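Local coordinates for putative Type I topoisomerase (Deinococcus radiodurans, PDB 3M4A), which probably breaks and rejoins one strand of duplex DNA without ATP to relax it, as a type IB topoisomerase, at residues P119-L131 with R215-E228. Residues are numbered along the deposited sequence; the frame is centred on the assembly and turned at random.
With ACY (acetic acid), chain D; nucleotides of chain B.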
ATOM      1  N   PRO A 119       8.967  -1.390 -19.091  1.00  9.30           N
ATOM      2  CA  PRO A 119      10.204  -0.939 -18.443  1.00  9.08           C
ATOM      3  C   PRO A 119      10.134  -1.108 -16.930  1.00  9.63           C
ATOM      4  O   PRO A 119       9.049  -1.326 -16.388  1.00  7.79           O
ATOM      5  CB  PRO A 119      10.267   0.544 -18.801  1.00  9.52           C
ATOM      6  CG  PRO A 119       8.807   0.942 -18.917  1.00  9.41           C
ATOM      7  CD  PRO A 119       8.159  -0.252 -19.573  1.00  9.57           C
ATOM      8  N   PRO A 120      11.278  -1.022 -16.241  1.00  8.98           N
ATOM      9  CA  PRO A 120      11.325  -1.345 -14.813  1.00  9.08           C
ATOM     10  C   PRO A 120      10.312  -0.599 -13.945  1.00  8.87           C
ATOM     11  O   PRO A 120       9.611  -1.232 -13.150  1.00  8.99           O
ATOM     12  CB  PRO A 120      12.763  -0.978 -14.432  1.00  9.59           C
ATOM     13  CG  PRO A 120      13.507  -1.201 -15.680  1.00  9.69           C
ATOM     14  CD  PRO A 120      12.623  -0.682 -16.753  1.00  9.80           C
ATOM     15  N   ARG A 121      10.210   0.719 -14.111  1.00  8.42           N
ATOM     16  CA  ARG A 121       9.315   1.507 -13.271  1.00  8.19           C
ATOM     17  C   ARG A 121       7.846   1.182 -13.559  1.00  7.88           C
ATOM     18  O   ARG A 121       7.017   1.299 -12.667  1.00  6.88           O
ATOM     19  CB  ARG A 121       9.575   3.001 -13.426  1.00  8.62           C
ATOM     20  CG  ARG A 121      10.935   3.401 -12.885  1.00  9.12           C
ATOM     21  CD  ARG A 121      11.193   4.887 -13.080  1.00  9.51           C
ATOM     22  NE  ARG A 121      10.296   5.706 -12.279  1.00 11.08           N
ATOM     23  CZ  ARG A 121      10.507   6.112 -11.026  1.00 13.01           C
ATOM     24  NH1 ARG A 121      11.621   5.817 -10.368  1.00 15.03           N
ATOM     25  NH2 ARG A 121       9.579   6.841 -10.432  1.00 14.76           N
ATOM     26  N   LYS A 122       7.519   0.801 -14.788  1.00  6.89           N
ATOM     27  CA  LYS A 122       6.126   0.411 -15.089  1.00  6.69           C
ATOM     28  C   LYS A 122       5.760  -0.921 -14.393  1.00  6.97           C
ATOM     29  O   LYS A 122       4.681  -1.059 -13.760  1.00  6.12           O
ATOM     30  CB  LYS A 122       5.890   0.329 -16.597  1.00  6.80           C
ATOM     31  CG  LYS A 122       4.483  -0.148 -16.937  1.00  5.96           C
ATOM     32  CD  LYS A 122       4.022   0.226 -18.328  1.00  6.48           C
ATOM     33  CE  LYS A 122       2.543  -0.109 -18.510  1.00  6.18           C
ATOM     34  NZ  LYS A 122       1.997   0.490 -19.769  1.00  5.73           N
ATOM     35  N   VAL A 123       6.661  -1.894 -14.469  1.00  6.52           N
ATOM     36  CA  VAL A 123       6.427  -3.182 -13.794  1.00  6.63           C
ATOM     37  C   VAL A 123       6.360  -2.968 -12.275  1.00  6.30           C
ATOM     38  O   VAL A 123       5.494  -3.537 -11.604  1.00  6.28           O
ATOM     39  CB  VAL A 123       7.456  -4.259 -14.173  1.00  6.75           C
ATOM     40  CG1 VAL A 123       7.125  -5.581 -13.503  1.00  7.18           C
ATOM     41  CG2 VAL A 123       7.454  -4.471 -15.691  1.00  4.82           C
ATOM     42  N   MET A 124       7.244  -2.127 -11.732  1.00  6.65           N
ATOM     43  CA  MET A 124       7.193  -1.804 -10.299  1.00  6.85           C
ATOM     44  C   MET A 124       5.937  -1.031  -9.898  1.00  5.88           C
ATOM     45  O   MET A 124       5.406  -1.253  -8.814  1.00  5.48           O
ATOM     46  CB  MET A 124       8.465  -1.096  -9.848  1.00  7.64           C
ATOM     47  CG  MET A 124       9.616  -2.049  -9.870  1.00  9.07           C
ATOM     48  SD  MET A 124      11.186  -1.425  -9.239  1.00 10.21           S
ATOM     49  CE  MET A 124      11.528  -0.084 -10.357  1.00 12.42           C
ATOM     50  N   ALA A 125       5.461  -0.147 -10.767  1.00  5.13           N
ATOM     51  CA  ALA A 125       4.186   0.537 -10.517  1.00  5.21           C
ATOM     52  C   ALA A 125       3.025  -0.465 -10.480  1.00  4.86           C
ATOM     53  O   ALA A 125       2.107  -0.330  -9.645  1.00  4.59           O
ATOM     54  CB  ALA A 125       3.938   1.628 -11.583  1.00  4.81           C
ATOM     55  N   LEU A 126       3.039  -1.452 -11.376  1.00  4.64           N
ATOM     56  CA  LEU A 126       2.010  -2.503 -11.394  1.00  4.65           C
ATOM     57  C   LEU A 126       2.066  -3.318 -10.087  1.00  4.85           C
ATOM     58  O   LEU A 126       1.036  -3.623  -9.455  1.00  3.05           O
ATOM     59  CB  LEU A 126       2.216  -3.430 -12.598  1.00  5.03           C
ATOM     60  CG  LEU A 126       1.932  -2.843 -13.982  1.00  5.36           C
ATOM     61  CD1 LEU A 126       2.515  -3.724 -15.088  1.00  5.22           C
ATOM     62  CD2 LEU A 126       0.402  -2.724 -14.155  1.00  4.19           C
ATOM     63  N   MET A 127       3.279  -3.647  -9.663  1.00  4.41           N
ATOM     64  CA  MET A 127       3.467  -4.389  -8.413  1.00  4.65           C
ATOM     65  C   MET A 127       3.005  -3.593  -7.198  1.00  4.59           C
ATOM     66  O   MET A 127       2.404  -4.156  -6.294  1.00  5.35           O
ATOM     67  CB  MET A 127       4.937  -4.818  -8.260  1.00  4.36           C
ATOM     68  CG  MET A 127       5.366  -5.851  -9.283  1.00  2.23           C
ATOM     69  SD  MET A 127       7.161  -6.050  -9.347  1.00  6.88           S
ATOM     70  CE  MET A 127       7.357  -7.309  -8.087  1.00  9.69           C
ATOM     71  N   THR A 128       3.257  -2.281  -7.208  1.00  3.91           N
ATOM     72  CA  THR A 128       2.847  -1.385  -6.131  1.00  3.77           C
ATOM     73  C   THR A 128       1.326  -1.294  -6.099  1.00  3.16           C
ATOM     74  O   THR A 128       0.722  -1.304  -5.030  1.00  3.12           O
ATOM     75  CB  THR A 128       3.470   0.002  -6.264  1.00  4.14           C
ATOM     76  OG1 THR A 128       4.897  -0.119  -6.231  1.00  5.73           O
ATOM     77  CG2 THR A 128       3.046   0.890  -5.095  1.00  5.22           C
ATOM     78  N   ARG A 129       0.701  -1.229  -7.267  1.00  2.70           N
ATOM     79  CA  ARG A 129      -0.770  -1.266  -7.300  1.00  2.75           C
ATOM     80  C   ARG A 129      -1.282  -2.564  -6.691  1.00  3.42           C
ATOM     81  O   ARG A 129      -2.244  -2.561  -5.937  1.00  2.35           O
ATOM     82  CB  ARG A 129      -1.331  -1.053  -8.711  1.00  2.91           C
ATOM     83  CG  ARG A 129      -2.858  -1.033  -8.744  1.00  2.39           C
ATOM     84  CD  ARG A 129      -3.363  -0.564 -10.079  1.00  2.99           C
ATOM     85  NE  ARG A 129      -3.092   0.863 -10.237  1.00  3.16           N
ATOM     86  CZ  ARG A 129      -3.391   1.567 -11.324  1.00  5.58           C
ATOM     87  NH1 ARG A 129      -4.037   1.023 -12.341  1.00  5.59           N
ATOM     88  NH2 ARG A 129      -3.090   2.851 -11.354  1.00  5.58           N
ATOM     89  N   LEU A 130      -0.653  -3.682  -7.008  1.00  3.21           N
ATOM     90  CA  LEU A 130      -1.070  -4.967  -6.402  1.00  3.10           C
ATOM     91  C   LEU A 130      -0.912  -5.011  -4.864  1.00  3.37           C
ATOM     92  O   LEU A 130      -1.766  -5.551  -4.178  1.00  3.41           O
ATOM     93  CB  LEU A 130      -0.333  -6.127  -7.053  1.00  3.42           C
ATOM     94  CG  LEU A 130      -0.784  -6.404  -8.493  1.00  2.52           C
ATOM     95  CD1 LEU A 130       0.208  -7.304  -9.223  1.00  4.03           C
ATOM     96  CD2 LEU A 130      -2.192  -7.028  -8.465  1.00  3.11           C
ATOM     97  N   LEU A 131       0.165  -4.428  -4.343  1.00  3.92           N
ATOM     98  CA  LEU A 131       0.335  -4.292  -2.879  1.00  4.01           C
ATOM     99  C   LEU A 131      -0.811  -3.488  -2.276  1.00  3.66           C
ATOM    100  O   LEU A 131      -1.356  -3.840  -1.228  1.00  4.94           O
ATOM    101  CB  LEU A 131       1.654  -3.603  -2.542  1.00  4.25           C
ATOM    102  CG  LEU A 131       2.979  -4.274  -2.855  1.00  4.94           C
ATOM    103  CD1 LEU A 131       4.175  -3.325  -2.638  1.00  6.37           C
ATOM    104  CD2 LEU A 131       3.138  -5.578  -2.061  1.00  6.96           C
ATOM    105  N   ARG A 215      14.786  -9.271 -17.687  1.00 19.06           N
ATOM    106  CA  ARG A 215      15.189  -9.661 -16.334  1.00 18.32           C
ATOM    107  C   ARG A 215      14.015  -9.573 -15.366  1.00 17.47           C
ATOM    108  O   ARG A 215      12.997  -8.959 -15.680  1.00 16.97           O
ATOM    109  CB  ARG A 215      16.341  -8.780 -15.826  1.00 18.09           C
ATOM    110  CG  ARG A 215      16.011  -7.296 -15.716  1.00 18.13           C
ATOM    111  CD  ARG A 215      17.176  -6.461 -15.181  1.00 18.16           C
ATOM    112  NE  ARG A 215      16.808  -5.055 -15.032  1.00 17.84           N
ATOM    113  CZ  ARG A 215      16.101  -4.561 -14.014  1.00 17.11           C
ATOM    114  NH1 ARG A 215      15.680  -5.358 -13.038  1.00 17.50           N
ATOM    115  NH2 ARG A 215      15.812  -3.272 -13.970  1.00 18.01           N
ATOM    116  N   ARG A 216      14.181 -10.158 -14.185  1.00 16.77           N
ATOM    117  CA  ARG A 216      13.167 -10.090 -13.138  1.00 16.20           C
ATOM    118  C   ARG A 216      13.246  -8.796 -12.348  1.00 15.46           C
ATOM    119  O   ARG A 216      14.318  -8.203 -12.202  1.00 15.41           O
ATOM    120  CB  ARG A 216      13.353 -11.224 -12.138  1.00 16.56           C
ATOM    121  CG  ARG A 216      12.929 -12.580 -12.606  1.00 16.67           C
ATOM    122  CD  ARG A 216      13.207 -13.603 -11.525  1.00 17.51           C
ATOM    123  NE  ARG A 216      12.514 -13.243 -10.293  1.00 18.34           N
ATOM    124  CZ  ARG A 216      12.835 -13.678  -9.078  1.00 18.68           C
ATOM    125  NH1 ARG A 216      13.833 -14.538  -8.889  1.00 18.78           N
ATOM    126  NH2 ARG A 216      12.139 -13.249  -8.038  1.00 20.18           N
ATOM    127  N   ILE A 217      12.110  -8.376 -11.800  1.00 13.74           N
ATOM    128  CA  ILE A 217      12.100  -7.401 -10.718  1.00 13.34           C
ATOM    129  C   ILE A 217      12.142  -8.175  -9.392  1.00 12.66           C
ATOM    130  O   ILE A 217      11.210  -8.921  -9.071  1.00 12.26           O
ATOM    131  CB  ILE A 217      10.833  -6.518 -10.722  1.00 12.72           C
ATOM    132  CG1 ILE A 217      10.689  -5.774 -12.056  1.00 12.32           C
ATOM    133  CG2 ILE A 217      10.860  -5.559  -9.538  1.00 13.37           C
ATOM    134  CD1 ILE A 217      11.851  -4.821 -12.384  1.00 11.86           C
ATOM    135  N   HIS A 218      13.221  -8.004  -8.639  1.00 12.54           N
ATOM    136  CA  HIS A 218      13.390  -8.636  -7.340  1.00 12.40           C
ATOM    137  C   HIS A 218      12.941  -7.707  -6.216  1.00 12.17           C
ATOM    138  O   HIS A 218      12.773  -6.506  -6.413  1.00 12.10           O
ATOM    139  CB  HIS A 218      14.866  -9.010  -7.127  1.00 13.19           C
ATOM    140  CG  HIS A 218      15.407  -9.964  -8.151  1.00 13.32           C
ATOM    141  ND1 HIS A 218      15.477 -11.323  -7.941  1.00 18.21           N
ATOM    142  CD2 HIS A 218      15.931  -9.752  -9.383  1.00 17.18           C
ATOM    143  CE1 HIS A 218      16.014 -11.906  -9.000  1.00 16.07           C
ATOM    144  NE2 HIS A 218      16.291 -10.975  -9.892  1.00 15.98           N
ATOM    145  N   SER A 219      12.780  -8.267  -5.022  1.00 11.76           N
ATOM    146  CA  SER A 219      12.344  -7.500  -3.853  1.00 12.11           C
ATOM    147  C   SER A 219      13.196  -6.259  -3.557  1.00 11.77           C
ATOM    148  O   SER A 219      12.663  -5.206  -3.244  1.00 11.34           O
ATOM    149  CB  SER A 219      12.263  -8.407  -2.615  1.00 12.37           C
ATOM    150  OG  SER A 219      13.540  -8.929  -2.261  1.00 12.46           O
ATOM    151  N   THR A 220      14.519  -6.361  -3.653  1.00 12.83           N
ATOM    152  CA  THR A 220      15.369  -5.206  -3.345  1.00 12.71           C
ATOM    153  C   THR A 220      15.063  -3.994  -4.233  1.00 11.99           C
ATOM    154  O   THR A 220      14.927  -2.879  -3.738  1.00 11.80           O
ATOM    155  CB  THR A 220      16.855  -5.564  -3.452  1.00 13.13           C
ATOM    156  OG1 THR A 220      17.121  -6.684  -2.603  1.00 15.67           O
ATOM    157  CG2 THR A 220      17.743  -4.359  -3.032  1.00 14.06           C
ATOM    158  N   GLU A 221      14.908  -4.240  -5.527  1.00 11.75           N
ATOM    159  CA  GLU A 221      14.584  -3.194  -6.489  1.00 11.81           C
ATOM    160  C   GLU A 221      13.195  -2.588  -6.212  1.00 11.59           C
ATOM    161  O   GLU A 221      13.040  -1.369  -6.209  1.00 10.88           O
ATOM    162  CB  GLU A 221      14.670  -3.732  -7.913  1.00 12.11           C
ATOM    163  CG  GLU A 221      14.660  -2.640  -8.946  1.00 12.23           C
ATOM    164  CD  GLU A 221      14.776  -3.139 -10.362  1.00 13.35           C
ATOM    165  OE1 GLU A 221      14.797  -4.369 -10.567  1.00 16.10           O
ATOM    166  OE2 GLU A 221      14.843  -2.278 -11.273  1.00 16.32           O
ATOM    167  N   LEU A 222      12.206  -3.437  -5.945  1.00 11.08           N
ATOM    168  CA  LEU A 222      10.865  -2.947  -5.624  1.00 11.07           C
ATOM    169  C   LEU A 222      10.869  -2.145  -4.341  1.00 10.99           C
ATOM    170  O   LEU A 222      10.246  -1.093  -4.255  1.00 10.24           O
ATOM    171  CB  LEU A 222       9.839  -4.081  -5.518  1.00 10.78           C
ATOM    172  CG  LEU A 222       8.407  -3.649  -5.166  1.00 10.78           C
ATOM    173  CD1 LEU A 222       7.850  -2.628  -6.156  1.00 11.22           C
ATOM    174  CD2 LEU A 222       7.482  -4.873  -5.085  1.00 11.13           C
ATOM    175  N   ASN A 223      11.577  -2.635  -3.326  1.00 10.81           N
ATOM    176  CA  ASN A 223      11.641  -1.890  -2.073  1.00 11.49           C
ATOM    177  C   ASN A 223      12.291  -0.511  -2.233  1.00 11.13           C
ATOM    178  O   ASN A 223      11.892   0.424  -1.562  1.00 10.87           O
ATOM    179  CB  ASN A 223      12.324  -2.714  -0.968  1.00 12.14           C
ATOM    180  CG  ASN A 223      11.427  -3.839  -0.433  1.00 14.09           C
ATOM    181  OD1 ASN A 223      10.202  -3.707  -0.380  1.00 16.86           O
ATOM    182  ND2 ASN A 223      12.039  -4.942  -0.027  1.00 17.50           N
ATOM    183  N   ALA A 224      13.264  -0.381  -3.136  1.00 11.09           N
ATOM    184  CA  ALA A 224      13.859   0.931  -3.454  1.00 11.35           C
ATOM    185  C   ALA A 224      12.873   1.884  -4.126  1.00 11.31           C
ATOM    186  O   ALA A 224      12.853   3.083  -3.841  1.00 12.37           O
ATOM    187  CB  ALA A 224      15.108   0.756  -4.332  1.00 11.54           C
ATOM    188  N   TYR A 225      12.054   1.338  -5.024  1.00 10.70           N
ATOM    189  CA  TYR A 225      10.993   2.090  -5.684  1.00 10.38           C
ATOM    190  C   TYR A 225       9.995   2.603  -4.649  1.00  9.74           C
ATOM    191  O   TYR A 225       9.612   3.777  -4.677  1.00  9.15           O
ATOM    192  CB  TYR A 225      10.313   1.198  -6.726  1.00 10.23           C
ATOM    193  CG  TYR A 225       9.180   1.847  -7.504  1.00 10.06           C
ATOM    194  CD1 TYR A 225       9.446   2.690  -8.567  1.00  9.37           C
ATOM    195  CD2 TYR A 225       7.851   1.623  -7.159  1.00  9.79           C
ATOM    196  CE1 TYR A 225       8.431   3.290  -9.286  1.00 10.62           C
ATOM    197  CE2 TYR A 225       6.819   2.212  -7.864  1.00 10.36           C
ATOM    198  CZ  TYR A 225       7.112   3.041  -8.938  1.00  9.74           C
ATOM    199  OH  TYR A 225       6.121   3.660  -9.664  1.00 10.16           O
ATOM    200  N   LEU A 226       9.581   1.719  -3.742  1.00  9.69           N
ATOM    201  CA  LEU A 226       8.672   2.096  -2.654  1.00 10.63           C
ATOM    202  C   LEU A 226       9.278   3.185  -1.759  1.00 11.00           C
ATOM    203  O   LEU A 226       8.603   4.145  -1.401  1.00 10.28           O
ATOM    204  CB  LEU A 226       8.271   0.883  -1.812  1.00 10.16           C
ATOM    205  CG  LEU A 226       7.411  -0.174  -2.508  1.00 10.72           C
ATOM    206  CD1 LEU A 226       7.128  -1.352  -1.598  1.00 11.07           C
ATOM    207  CD2 LEU A 226       6.112   0.468  -3.009  1.00 10.61           C
ATOM    208  N   ARG A 227      10.564   3.071  -1.429  1.00 12.12           N
ATOM    209  CA  ARG A 227      11.209   4.144  -0.670  1.00 13.19           C
ATOM    210  C   ARG A 227      11.036   5.494  -1.359  1.00 12.71           C
ATOM    211  O   ARG A 227      10.715   6.487  -0.706  1.00 12.23           O
ATOM    212  CB  ARG A 227      12.693   3.849  -0.434  1.00 13.43           C
ATOM    213  CG  ARG A 227      12.941   2.784   0.617  1.00 16.41           C
ATOM    214  CD  ARG A 227      14.355   2.856   1.206  1.00 17.84           C
ATOM    215  NE  ARG A 227      15.398   2.761   0.186  1.00 20.96           N
ATOM    216  CZ  ARG A 227      15.771   1.637  -0.434  1.00 22.41           C
ATOM    217  NH1 ARG A 227      15.187   0.478  -0.160  1.00 22.90           N
ATOM    218  NH2 ARG A 227      16.740   1.675  -1.344  1.00 23.33           N
ATOM    219  N   GLU A 228      11.209   5.519  -2.680  1.00 12.51           N
ATOM    220  CA  GLU A 228      11.003   6.734  -3.453  1.00 12.86           C
ATOM    221  C   GLU A 228       9.570   7.243  -3.375  1.00 12.64           C
ATOM    222  O   GLU A 228       9.364   8.426  -3.114  1.00 13.63           O
ATOM    223  CB  GLU A 228      11.375   6.548  -4.926  1.00 12.59           C
ATOM    224  CG  GLU A 228      11.099   7.807  -5.746  1.00 13.17           C
ATOM    225  CD  GLU A 228      11.268   7.624  -7.233  1.00 13.83           C
ATOM    226  OE1 GLU A 228      11.963   6.680  -7.633  1.00 16.26           O
ATOM    227  OE2 GLU A 228      10.690   8.426  -8.006  1.00 16.80           O
TER
HETATM  228  C   ACY D 804      -1.884   2.161  -6.988  1.00  8.62           C
HETATM  229  O   ACY D 804      -1.754   2.313  -8.227  1.00  7.88           O
HETATM  230  OXT ACY D 804      -2.944   1.750  -6.468  1.00  7.46           O
HETATM  231  CH3 ACY D 804      -0.725   2.498  -6.100  1.00  8.72           C
ATOM    232  P    DC B  10      -4.178   4.296 -14.612  1.00  5.88           P
ATOM    233  OP1  DC B  10      -3.604   4.913 -13.420  1.00  5.52           O
ATOM    234  OP2  DC B  10      -4.621   2.885 -14.511  1.00  4.77           O
ATOM    235  O5'  DC B  10      -5.459   5.152 -15.009  1.00  5.68           O
ATOM    236  C5'  DC B  10      -5.335   6.580 -15.121  1.00  6.55           C
ATOM    237  C4'  DC B  10      -6.595   7.150 -15.727  1.00  7.53           C
ATOM    238  O4'  DC B  10      -6.719   6.714 -17.115  1.00  6.40           O
ATOM    239  C3'  DC B  10      -7.896   6.729 -15.040  1.00  7.99           C
ATOM    240  O3'  DC B  10      -8.803   7.808 -15.010  1.00 12.32           O
ATOM    241  C2'  DC B  10      -8.439   5.645 -15.944  1.00  7.42           C
ATOM    242  C1'  DC B  10      -8.058   6.251 -17.282  1.00  6.17           C
ATOM    243  N1   DC B  10      -8.084   5.334 -18.433  1.00  4.90           N
ATOM    244  C2   DC B  10      -8.298   5.895 -19.699  1.00  3.47           C
ATOM    245  O2   DC B  10      -8.461   7.126 -19.806  1.00  5.00           O
ATOM    246  N3   DC B  10      -8.340   5.078 -20.769  1.00  4.03           N
ATOM    247  C4   DC B  10      -8.183   3.763 -20.631  1.00  5.01           C
ATOM    248  N4   DC B  10      -8.222   3.014 -21.730  1.00  6.12           N
ATOM    249  C5   DC B  10      -7.954   3.174 -19.352  1.00  6.27           C
ATOM    250  C6   DC B  10      -7.922   3.991 -18.292  1.00  5.79           C
ATOM    251  P    DG B   9      -1.856   0.939 -20.253  1.00  5.93           P
ATOM    252  OP1  DG B   9      -0.669   0.137 -19.832  1.00  6.83           O
ATOM    253  OP2  DG B   9      -3.084   0.258 -20.712  1.00  6.51           O
ATOM    254  O5'  DG B   9      -2.293   1.945 -19.093  1.00  6.23           O
ATOM    255  C5'  DG B   9      -1.349   2.773 -18.460  1.00  6.76           C
ATOM    256  C4'  DG B   9      -2.020   3.990 -17.842  1.00  6.43           C
ATOM    257  O4'  DG B   9      -2.613   4.867 -18.830  1.00  4.58           O
ATOM    258  C3'  DG B   9      -3.198   3.650 -16.938  1.00  3.91           C
ATOM    259  O3'  DG B   9      -3.157   4.514 -15.821  1.00  4.13           O
ATOM    260  C2'  DG B   9      -4.434   3.773 -17.846  1.00  4.40           C
ATOM    261  C1'  DG B   9      -4.057   4.943 -18.713  1.00  4.16           C
ATOM    262  N9   DG B   9      -4.483   4.939 -20.106  1.00  3.17           N
ATOM    263  C8   DG B   9      -4.449   3.883 -20.962  1.00  3.42           C
ATOM    264  N7   DG B   9      -4.796   4.157 -22.187  1.00  3.79           N
ATOM    265  C5   DG B   9      -5.078   5.504 -22.140  1.00  3.18           C
ATOM    266  C6   DG B   9      -5.503   6.377 -23.160  1.00  3.88           C
ATOM    267  O6   DG B   9      -5.715   6.149 -24.354  1.00  3.78           O
ATOM    268  N1   DG B   9      -5.669   7.654 -22.674  1.00  3.22           N
ATOM    269  C2   DG B   9      -5.453   8.060 -21.381  1.00  3.34           C
ATOM    270  N2   DG B   9      -5.662   9.349 -21.078  1.00  3.02           N
ATOM    271  N3   DG B   9      -5.028   7.257 -20.428  1.00  3.50           N
ATOM    272  C4   DG B   9      -4.900   5.998 -20.871  1.00  2.49           C
TER
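Tyr-225 and Leu-222 of helix 219-228 enter helix 120-131 as knobs into holes, within the catalytic-core region of this type IB topoisomerase; the helix axes cross at -79°, 10.1 Å apart. Tyr-225 sits among Arg-121, Met-124, Ala-125 and Thr-128. Its CG lies anti to the backbone N (chi1 -180°), which carries the ring out toward helix 120-131 and into that hole. Met-124 CB covers one face of the Tyr-225 ring in a CH-pi contact, 3.9 Å from its centroid, while the sulfur stands obliquely to the ring in a Met-aromatic contact. At the ring edge Thr-128 OG1 lies 3.4 Å from Tyr-225 CE2. Tyr-225 CE1 in turn lies over the centre of the Arg-121 guanidinium. Replacing the tyrosine by an alanine takes away the ring under Met-124 CB, is likely to open a gap there, and would probably leave Asp-112 without the hydroxyl it bonds. Arg-121 grips Glu-228 end-on: NH1 meets OE1 at 2.9 Å, nearly straight (178°), and NH2 meets OE2; its NE pairs with Asp-112 of helix 91-113. Leu-222 fits among Met-124, Met-127, Thr-128 and Leu-131, and Ile-217 CG2 wedges against Met-124 CG and Met-127 SD. Away from this packing, Lys-122 and Arg-129 of helix 120-131 hold DNA phosphates of chain B: Lys-122 NZ reaches DG9 OP1 at 2.7 Å, and Arg-129 NH1 and NH2 take OP2 and OP1 of DC10. Thr-128 OG1 donates to Met-124 O at 2.9 Å, from the carbonyl face opposite Thr-128 N.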